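PDB 3KS6: glycerophosphoryl diester phosphodiesterase from Agrobacterium tumefaciens str. C58, which is a TIM-barrel protein of the glycerophosphoryl diester phosphodiesterase family and holds a magnesium ion at one end of its barrel. Local coordinates for residues R4-G10 against L31-D37; G10-E14 against D232-L236. Residue numbers count along the deposited sequence, not the author numbering.

Contact 1: R4-G10 against L31-D37; sequences RIASHRG and LEEVEFD. With MG (magnesium ion), chain F; ACT (acetate ion), chain H.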
ATOM      1  N   ARG A   4      -5.440  12.258   3.189  1.00 21.70           N
ATOM      2  CA  ARG A   4      -5.162  11.171   4.108  1.00 20.36           C
ATOM      3  C   ARG A   4      -3.707  10.726   3.962  1.00 19.52           C
ATOM      4  O   ARG A   4      -3.092  10.891   2.888  1.00 20.20           O
ATOM      5  CB  ARG A   4      -6.121  10.006   3.881  1.00 21.41           C
ATOM      6  CG  ARG A   4      -7.581  10.340   4.171  1.00 25.35           C
ATOM      7  CD  ARG A   4      -8.570   9.413   3.468  1.00 27.88           C
ATOM      8  NE  ARG A   4      -8.470   8.024   3.933  1.00 27.67           N
ATOM      9  CZ  ARG A   4      -8.973   7.572   5.082  1.00 32.88           C
ATOM     10  NH1 ARG A   4      -9.620   8.375   5.919  1.00 28.64           N
ATOM     11  NH2 ARG A   4      -8.829   6.292   5.407  1.00 27.75           N
ATOM     12  N   ILE A   5      -3.161  10.224   5.067  1.00 18.25           N
ATOM     13  CA  ILE A   5      -1.788   9.760   5.153  1.00 16.41           C
ATOM     14  C   ILE A   5      -1.781   8.253   5.387  1.00 20.28           C
ATOM     15  O   ILE A   5      -2.441   7.759   6.329  1.00 18.79           O
ATOM     16  CB  ILE A   5      -1.020  10.421   6.302  1.00 18.13           C
ATOM     17  CG1 ILE A   5      -0.813  11.906   6.018  1.00 19.41           C
ATOM     18  CG2 ILE A   5       0.370   9.738   6.505  1.00 18.04           C
ATOM     19  CD1 ILE A   5      -0.225  12.680   7.189  1.00 19.03           C
ATOM     20  N   ALA A   6      -1.020   7.531   4.550  1.00 19.74           N
ATOM     21  CA  ALA A   6      -0.828   6.094   4.713  1.00 13.98           C
ATOM     22  C   ALA A   6       0.646   5.793   4.963  1.00 17.28           C
ATOM     23  O   ALA A   6       1.490   6.233   4.221  1.00 18.42           O
ATOM     24  CB  ALA A   6      -1.340   5.294   3.483  1.00 15.00           C
ATOM     25  N   SER A   7       0.945   5.020   6.001  1.00 16.96           N
ATOM     26  CA  SER A   7       2.315   4.696   6.361  1.00 15.02           C
ATOM     27  C   SER A   7       2.827   3.544   5.494  1.00 16.49           C
ATOM     28  O   SER A   7       2.339   2.428   5.614  1.00 16.15           O
ATOM     29  CB  SER A   7       2.355   4.287   7.823  1.00 15.43           C
ATOM     30  OG  SER A   7       3.627   3.868   8.262  1.00 18.72           O
ATOM     31  N   HIS A   8       3.819   3.830   4.640  1.00 18.05           N
ATOM     32  CA  HIS A   8       4.301   2.888   3.618  1.00 18.03           C
ATOM     33  C   HIS A   8       5.110   1.792   4.262  1.00 16.46           C
ATOM     34  O   HIS A   8       6.170   2.039   4.815  1.00 16.73           O
ATOM     35  CB  HIS A   8       5.115   3.643   2.559  1.00 21.64           C
ATOM     36  CG  HIS A   8       5.481   2.826   1.348  1.00 19.30           C
ATOM     37  ND1 HIS A   8       6.790   2.642   0.931  1.00 20.70           N
ATOM     38  CD2 HIS A   8       4.703   2.176   0.447  1.00 19.29           C
ATOM     39  CE1 HIS A   8       6.793   1.883  -0.153  1.00 22.62           C
ATOM     40  NE2 HIS A   8       5.543   1.615  -0.491  1.00 19.10           N
ATOM     41  N   ARG A   9       4.582   0.581   4.211  1.00 16.59           N
ATOM     42  CA  ARG A   9       5.234  -0.584   4.787  1.00 15.55           C
ATOM     43  C   ARG A   9       5.477  -0.429   6.304  1.00 19.30           C
ATOM     44  O   ARG A   9       6.398  -1.010   6.862  1.00 16.77           O
ATOM     45  CB  ARG A   9       6.546  -0.915   4.053  1.00 16.19           C
ATOM     46  CG  ARG A   9       6.415  -0.922   2.540  1.00 22.06           C
ATOM     47  CD  ARG A   9       7.675  -1.402   1.846  1.00 19.32           C
ATOM     48  NE  ARG A   9       7.626  -1.053   0.423  1.00 18.44           N
ATOM     49  CZ  ARG A   9       8.666  -1.013  -0.397  1.00 23.61           C
ATOM     50  NH1 ARG A   9       9.890  -1.315   0.018  1.00 24.83           N
ATOM     51  NH2 ARG A   9       8.468  -0.647  -1.655  1.00 26.53           N
ATOM     52  N   GLY A  10       4.625   0.347   6.968  1.00 19.06           N
ATOM     53  CA  GLY A  10       4.788   0.621   8.373  1.00 21.21           C
ATOM     54  C   GLY A  10       5.738   1.768   8.676  1.00 19.82           C
ATOM     55  O   GLY A  10       5.982   2.028   9.829  1.00 20.99           O
ATOM     56  N   LEU A  31      -2.625   9.102  11.982  1.00 19.69           N
ATOM     57  CA  LEU A  31      -2.732   9.005  10.530  1.00 17.61           C
ATOM     58  C   LEU A  31      -3.844   8.006  10.272  1.00 19.76           C
ATOM     59  O   LEU A  31      -4.377   7.411  11.205  1.00 20.53           O
ATOM     60  CB  LEU A  31      -1.390   8.658   9.841  1.00 16.94           C
ATOM     61  CG  LEU A  31      -0.545   7.507  10.402  1.00 17.41           C
ATOM     62  CD1 LEU A  31      -1.300   6.171  10.423  1.00 17.84           C
ATOM     63  CD2 LEU A  31       0.804   7.406   9.652  1.00 16.43           C
ATOM     64  N   GLU A  32      -4.176   7.784   9.011  1.00 20.15           N
ATOM     65  CA  GLU A  32      -5.400   7.092   8.665  1.00 18.52           C
ATOM     66  C   GLU A  32      -5.248   5.685   8.182  1.00 18.62           C
ATOM     67  O   GLU A  32      -6.153   4.902   8.373  1.00 18.52           O
ATOM     68  CB  GLU A  32      -6.145   7.886   7.603  1.00 17.53           C
ATOM     69  CG  GLU A  32      -6.701   9.216   8.135  1.00 22.57           C
ATOM     70  CD  GLU A  32      -5.632  10.244   8.335  1.00 28.84           C
ATOM     71  OE1 GLU A  32      -4.816  10.341   7.403  1.00 24.10           O
ATOM     72  OE2 GLU A  32      -5.600  10.955   9.384  1.00 22.54           O
ATOM     73  N   GLU A  33      -4.123   5.372   7.527  1.00 16.77           N
ATOM     74  CA  GLU A  33      -3.895   4.025   7.001  1.00 18.84           C
ATOM     75  C   GLU A  33      -2.460   3.543   7.159  1.00 15.96           C
ATOM     76  O   GLU A  33      -1.518   4.326   7.276  1.00 17.19           O
ATOM     77  CB  GLU A  33      -4.257   3.971   5.503  1.00 17.27           C
ATOM     78  CG  GLU A  33      -5.714   4.210   5.195  1.00 24.11           C
ATOM     79  CD  GLU A  33      -5.999   4.425   3.703  1.00 26.14           C
ATOM     80  OE1 GLU A  33      -5.073   4.300   2.886  1.00 20.87           O
ATOM     81  OE2 GLU A  33      -7.144   4.761   3.358  1.00 39.43           O
ATOM     82  N   VAL A  34      -2.329   2.230   7.176  1.00 17.31           N
ATOM     83  CA  VAL A  34      -1.046   1.567   7.072  1.00 19.66           C
ATOM     84  C   VAL A  34      -1.069   0.827   5.750  1.00 19.01           C
ATOM     85  O   VAL A  34      -2.069   0.167   5.430  1.00 17.72           O
ATOM     86  CB  VAL A  34      -0.755   0.617   8.243  1.00 22.22           C
ATOM     87  CG1 VAL A  34      -1.742  -0.540   8.299  1.00 20.09           C
ATOM     88  CG2 VAL A  34       0.712   0.102   8.193  1.00 17.23           C
ATOM     89  N   GLU A  35      -0.005   0.992   4.948  1.00 17.83           N
ATOM     90  CA  GLU A  35       0.122   0.281   3.682  1.00 17.09           C
ATOM     91  C   GLU A  35       1.054  -0.926   3.834  1.00 18.03           C
ATOM     92  O   GLU A  35       2.072  -0.833   4.501  1.00 17.80           O
ATOM     93  CB  GLU A  35       0.609   1.208   2.554  1.00 16.62           C
ATOM     94  CG  GLU A  35       0.468   0.550   1.144  1.00 14.44           C
ATOM     95  CD  GLU A  35       1.680  -0.254   0.674  1.00 18.02           C
ATOM     96  OE1 GLU A  35       2.727  -0.242   1.323  1.00 18.20           O
ATOM     97  OE2 GLU A  35       1.570  -0.939  -0.374  1.00 18.05           O
ATOM     98  N   PHE A  36       0.723  -2.033   3.173  1.00 18.98           N
ATOM     99  CA  PHE A  36       1.552  -3.225   3.178  1.00 15.53           C
ATOM    100  C   PHE A  36       1.201  -4.111   1.992  1.00 17.79           C
ATOM    101  O   PHE A  36       0.130  -3.974   1.395  1.00 19.25           O
ATOM    102  CB  PHE A  36       1.350  -3.992   4.505  1.00 19.44           C
ATOM    103  CG  PHE A  36      -0.080  -4.402   4.728  1.00 18.07           C
ATOM    104  CD1 PHE A  36      -0.981  -3.492   5.268  1.00 17.23           C
ATOM    105  CD2 PHE A  36      -0.538  -5.654   4.326  1.00 20.01           C
ATOM    106  CE1 PHE A  36      -2.286  -3.819   5.444  1.00 19.60           C
ATOM    107  CE2 PHE A  36      -1.862  -6.001   4.501  1.00 21.91           C
ATOM    108  CZ  PHE A  36      -2.744  -5.088   5.086  1.00 21.71           C
ATOM    109  N   ASP A  37       2.127  -5.015   1.678  1.00 14.63           N
ATOM    110  CA  ASP A  37       2.023  -5.939   0.540  1.00 18.57           C
ATOM    111  C   ASP A  37       2.035  -7.362   1.124  1.00 18.36           C
ATOM    112  O   ASP A  37       2.565  -7.593   2.194  1.00 16.73           O
ATOM    113  CB  ASP A  37       3.230  -5.768  -0.383  1.00 19.14           C
ATOM    114  CG  ASP A  37       3.658  -4.318  -0.534  1.00 21.80           C
ATOM    115  OD1 ASP A  37       2.975  -3.543  -1.259  1.00 17.56           O
ATOM    116  OD2 ASP A  37       4.681  -3.942   0.081  1.00 20.76           O
TER
HETATM  117 MG    MG F 251       3.076  -1.513  -1.662  1.00 17.72          MG
HETATM  118  C   ACT H 253       6.260   1.097  -3.939  1.00 28.99           C
HETATM  119  O   ACT H 253       6.859   2.200  -3.834  1.00 32.51           O
HETATM  120  OXT ACT H 253       6.255   0.317  -2.949  1.00 21.85           O
HETATM  121  CH3 ACT H 253       5.570   0.707  -5.210  1.00 32.36           C
HETATM  122  O   HOH W   1      -7.868   6.737   1.286  1.00 23.71           O
HETATM  123  O   HOH W   2       4.493  -1.311  -0.096  1.00 16.16           O
HETATM  124  O   HOH W   3       4.675  -1.761  -2.984  1.00 20.80           O

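Contact 2: G10-E14 against D232-L236; sequences GGTLE and DRPTL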
ATOM      1  N   GLY A  10       4.625   0.347   6.968  1.00 19.06           N
ATOM      2  CA  GLY A  10       4.788   0.621   8.373  1.00 21.21           C
ATOM      3  C   GLY A  10       5.738   1.768   8.676  1.00 19.82           C
ATOM      4  O   GLY A  10       5.982   2.028   9.829  1.00 20.99           O
ATOM      5  N   GLY A  11       6.300   2.405   7.627  1.00 21.57           N
ATOM      6  CA  GLY A  11       7.183   3.585   7.751  1.00 20.60           C
ATOM      7  C   GLY A  11       8.639   3.186   7.538  1.00 18.45           C
ATOM      8  O   GLY A  11       9.470   3.315   8.451  1.00 18.50           O
ATOM      9  N   THR A  12       8.947   2.754   6.315  1.00 18.97           N
ATOM     10  CA  THR A  12      10.232   2.133   5.971  1.00 19.76           C
ATOM     11  C   THR A  12      11.462   2.885   6.472  1.00 17.99           C
ATOM     12  O   THR A  12      12.364   2.298   7.033  1.00 21.23           O
ATOM     13  CB  THR A  12      10.357   1.975   4.426  1.00 21.29           C
ATOM     14  OG1 THR A  12       9.143   1.389   3.926  1.00 19.24           O
ATOM     15  CG2 THR A  12      11.533   1.096   4.006  1.00 18.01           C
ATOM     16  N   LEU A  13      11.491   4.176   6.232  1.00 17.54           N
ATOM     17  CA  LEU A  13      12.683   4.950   6.485  1.00 20.81           C
ATOM     18  C   LEU A  13      12.804   5.359   7.940  1.00 20.42           C
ATOM     19  O   LEU A  13      13.801   5.958   8.293  1.00 21.20           O
ATOM     20  CB  LEU A  13      12.730   6.164   5.578  1.00 19.77           C
ATOM     21  CG  LEU A  13      13.085   5.908   4.112  1.00 21.85           C
ATOM     22  CD1 LEU A  13      13.104   7.222   3.349  1.00 25.52           C
ATOM     23  CD2 LEU A  13      14.445   5.227   4.010  1.00 25.82           C
ATOM     24  N   GLU A  14      11.783   5.066   8.757  1.00 21.70           N
ATOM     25  CA  GLU A  14      11.846   5.301  10.204  1.00 19.87           C
ATOM     26  C   GLU A  14      12.153   3.996  10.970  1.00 20.53           C
ATOM     27  O   GLU A  14      12.921   3.992  11.950  1.00 20.72           O
ATOM     28  CB  GLU A  14      10.522   5.889  10.723  1.00 18.81           C
ATOM     29  CG  GLU A  14      10.222   7.277  10.168  1.00 22.88           C
ATOM     30  CD  GLU A  14       8.930   7.908  10.656  1.00 20.54           C
ATOM     31  OE1 GLU A  14       8.429   7.553  11.736  1.00 24.66           O
ATOM     32  OE2 GLU A  14       8.437   8.817   9.944  1.00 24.75           O
ATOM     33  N   ASP A 232       7.126   6.831   3.375  1.00 16.31           N
ATOM     34  CA  ASP A 232       8.101   6.147   4.221  1.00 16.16           C
ATOM     35  C   ASP A 232       8.477   6.954   5.458  1.00 16.90           C
ATOM     36  O   ASP A 232       9.246   6.450   6.286  1.00 17.94           O
ATOM     37  CB  ASP A 232       9.399   5.847   3.444  1.00 17.97           C
ATOM     38  CG  ASP A 232       9.285   4.646   2.551  1.00 23.95           C
ATOM     39  OD1 ASP A 232       8.336   3.847   2.719  1.00 20.14           O
ATOM     40  OD2 ASP A 232      10.194   4.498   1.695  1.00 19.61           O
ATOM     41  N   ARG A 233       7.950   8.187   5.578  1.00 19.98           N
ATOM     42  CA  ARG A 233       8.222   9.057   6.731  1.00 19.96           C
ATOM     43  C   ARG A 233       6.909   9.587   7.344  1.00 19.10           C
ATOM     44  O   ARG A 233       6.625  10.797   7.303  1.00 21.03           O
ATOM     45  CB  ARG A 233       9.142  10.214   6.319  1.00 21.26           C
ATOM     46  CG  ARG A 233      10.573   9.762   5.978  1.00 20.22           C
ATOM     47  CD  ARG A 233      11.540  10.959   5.977  1.00 24.16           C
ATOM     48  NE  ARG A 233      12.965  10.598   5.781  1.00 30.19           N
ATOM     49  CZ  ARG A 233      13.611  10.504   4.611  1.00 31.36           C
ATOM     50  NH1 ARG A 233      12.984  10.679   3.444  1.00 30.48           N
ATOM     51  NH2 ARG A 233      14.912  10.204   4.589  1.00 25.37           N
ATOM     52  N   PRO A 234       6.121   8.676   7.905  1.00 19.82           N
ATOM     53  CA  PRO A 234       4.813   9.024   8.438  1.00 17.95           C
ATOM     54  C   PRO A 234       4.861  10.085   9.540  1.00 19.28           C
ATOM     55  O   PRO A 234       3.985  10.946   9.607  1.00 20.12           O
ATOM     56  CB  PRO A 234       4.294   7.688   8.970  1.00 18.75           C
ATOM     57  CG  PRO A 234       5.548   6.827   9.205  1.00 20.70           C
ATOM     58  CD  PRO A 234       6.396   7.227   8.048  1.00 19.44           C
ATOM     59  N   THR A 235       5.898  10.046  10.364  1.00 19.89           N
ATOM     60  CA  THR A 235       6.028  10.994  11.468  1.00 19.77           C
ATOM     61  C   THR A 235       6.165  12.406  10.900  1.00 22.29           C
ATOM     62  O   THR A 235       5.461  13.311  11.312  1.00 17.69           O
ATOM     63  CB  THR A 235       7.189  10.591  12.392  1.00 20.71           C
ATOM     64  OG1 THR A 235       6.931   9.275  12.951  1.00 17.10           O
ATOM     65  CG2 THR A 235       7.354  11.626  13.512  1.00 21.79           C
ATOM     66  N   LEU A 236       7.018  12.566   9.888  1.00 22.99           N
ATOM     67  CA  LEU A 236       7.208  13.840   9.188  1.00 20.93           C
ATOM     68  C   LEU A 236       5.969  14.268   8.459  1.00 21.02           C
ATOM     69  O   LEU A 236       5.609  15.431   8.494  1.00 21.17           O
ATOM     70  CB  LEU A 236       8.392  13.743   8.199  1.00 20.01           C
ATOM     71  CG  LEU A 236       8.637  14.969   7.292  1.00 25.49           C
ATOM     72  CD1 LEU A 236       9.004  16.197   8.149  1.00 25.27           C
ATOM     73  CD2 LEU A 236       9.695  14.691   6.228  1.00 21.77           C
TER
HETATM   74  O   HOH W   4       9.909  10.732   9.697  1.00 42.13           O

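Contact 1: R4-G10 against L31-D37
Two neighbouring parallel strands of the barrel, 4-8 and 33-37, pair here, their segment axes approaching to 4.2 Å at 38°. At the start, Arg-4 NH2 forms a salt bridge with Glu-33 OE2 (3.1 Å), doubled by water 1 between Arg-4 NE and Glu-33 OE2, while Glu-32 CG lies over one face of the guanidinium. Ile-5 N donates to Glu-32 OE1 (2.9 Å), a carboxylate oxygen also salt-bridged to Arg-241; Ile-5 O accepts from the amide N of both Glu-32 and Glu-33 (3.2 Å each). Ala-6 pairs with Glu-33, CB to CB 3.8 Å. Ser-7 then carries the regular parallel ladder, its N giving to Glu-33 O (2.9 Å) and its O taking from Glu-35 N (2.8 Å), while its OG is hydrogen-bonded to Thr-26. His-8, held at ND1 by Asp-232, donates from NE2 to the acetate OXT (2.9 Å), which also accepts from Arg-9 NH2 (2.7 Å). A type II turn from Ser-7 to Gly-10 ends the strand, and Arg-9 N keeps a weak hydrogen bond to Glu-35 O (2.9 Å). Glu-35 OE2 and Asp-37 OD1 bind magnesium at 2.1 Å each; Glu-105 and waters 2 and 3 are further ligands, and water 2 also links Arg-9 NE to Asp-37 OD2. Ala-6, His-8, Glu-33 and Glu-35 share the inner face of the barrel; Ser-7 and Val-34 face outward, Ser-7 between Pro-234 of helix 234-249 and Thr-26 of helix 20-27, Val-34 against helix 20-27, and strands 228-231 and 101-106 flank the pair.

Contact 2: G10-E14 against D232-L236
The carboxylate of Glu-14 grips the first turn of helix 234-249: Thr-235 OG1 donates to Glu-14 OE1 (2.6 Å) and Thr-235 N to Glu-14 OE2 (2.9 Å). Water 4 gives a hydrogen to Glu-14 OE2 (2.4 Å) and weakly accepts from Leu-236 N (3.4 Å), so the carboxylate binds the Thr-235 amide directly and reaches that of Leu-236 only through a weak water bridge. A second polar link runs from Leu-13 N to Asp-232 O (3.2 Å). Beside it, Thr-12 OG1 lies 2.9 Å from Asp-232 OD1, although this hydroxyl is also within reach of His-8 O and the main partner of Asp-232 OD1 is His-8 ND1. Van der Waals packing lies beside these bonds. Leu-13 CG rests 3.7 Å from Asp-232 CB, and Leu-13 CD1 lies over one face of the Arg-233 guanidinium, 3.5 Å from NH1, which is hydrogen-bonded to His-213 O. Gly-11 CA sits 3.7 Å from Pro-234 CD; a CB on Gly-11 would collide with Pro-234 CG. The short helix 12-15 thus meets the segment leading from strand 228-231 into helix 234-249, whose Pro-234 packs on Met-29 and Leu-31 and whose Leu-236 touches helix 215-224.

In the fold
From the N terminus, strand 4-8 runs into Gly-10, which belongs to both contacts, and on into helix 12-15. Contact 1 closes the first loop: after 20 residues that include helix 20-27, the chain returns as strand 33-40 beside strand 4-8, a beta-alpha-beta crossover. Contact 2 closes a far longer one, bringing the connection after strand 228-231 back to helix 12-15 after 217 intervening residues. The two loops cross rather than nest. Because strand 4-8 also pairs with strand 228-231, both contacts lie where the first and last strands of the barrel meet side by side. His-8 ND1 to Asp-232 OD1 (2.7 Å) and packing of Leu-31 CD2 on Pro-234 CB (3.6 Å) connect them directly.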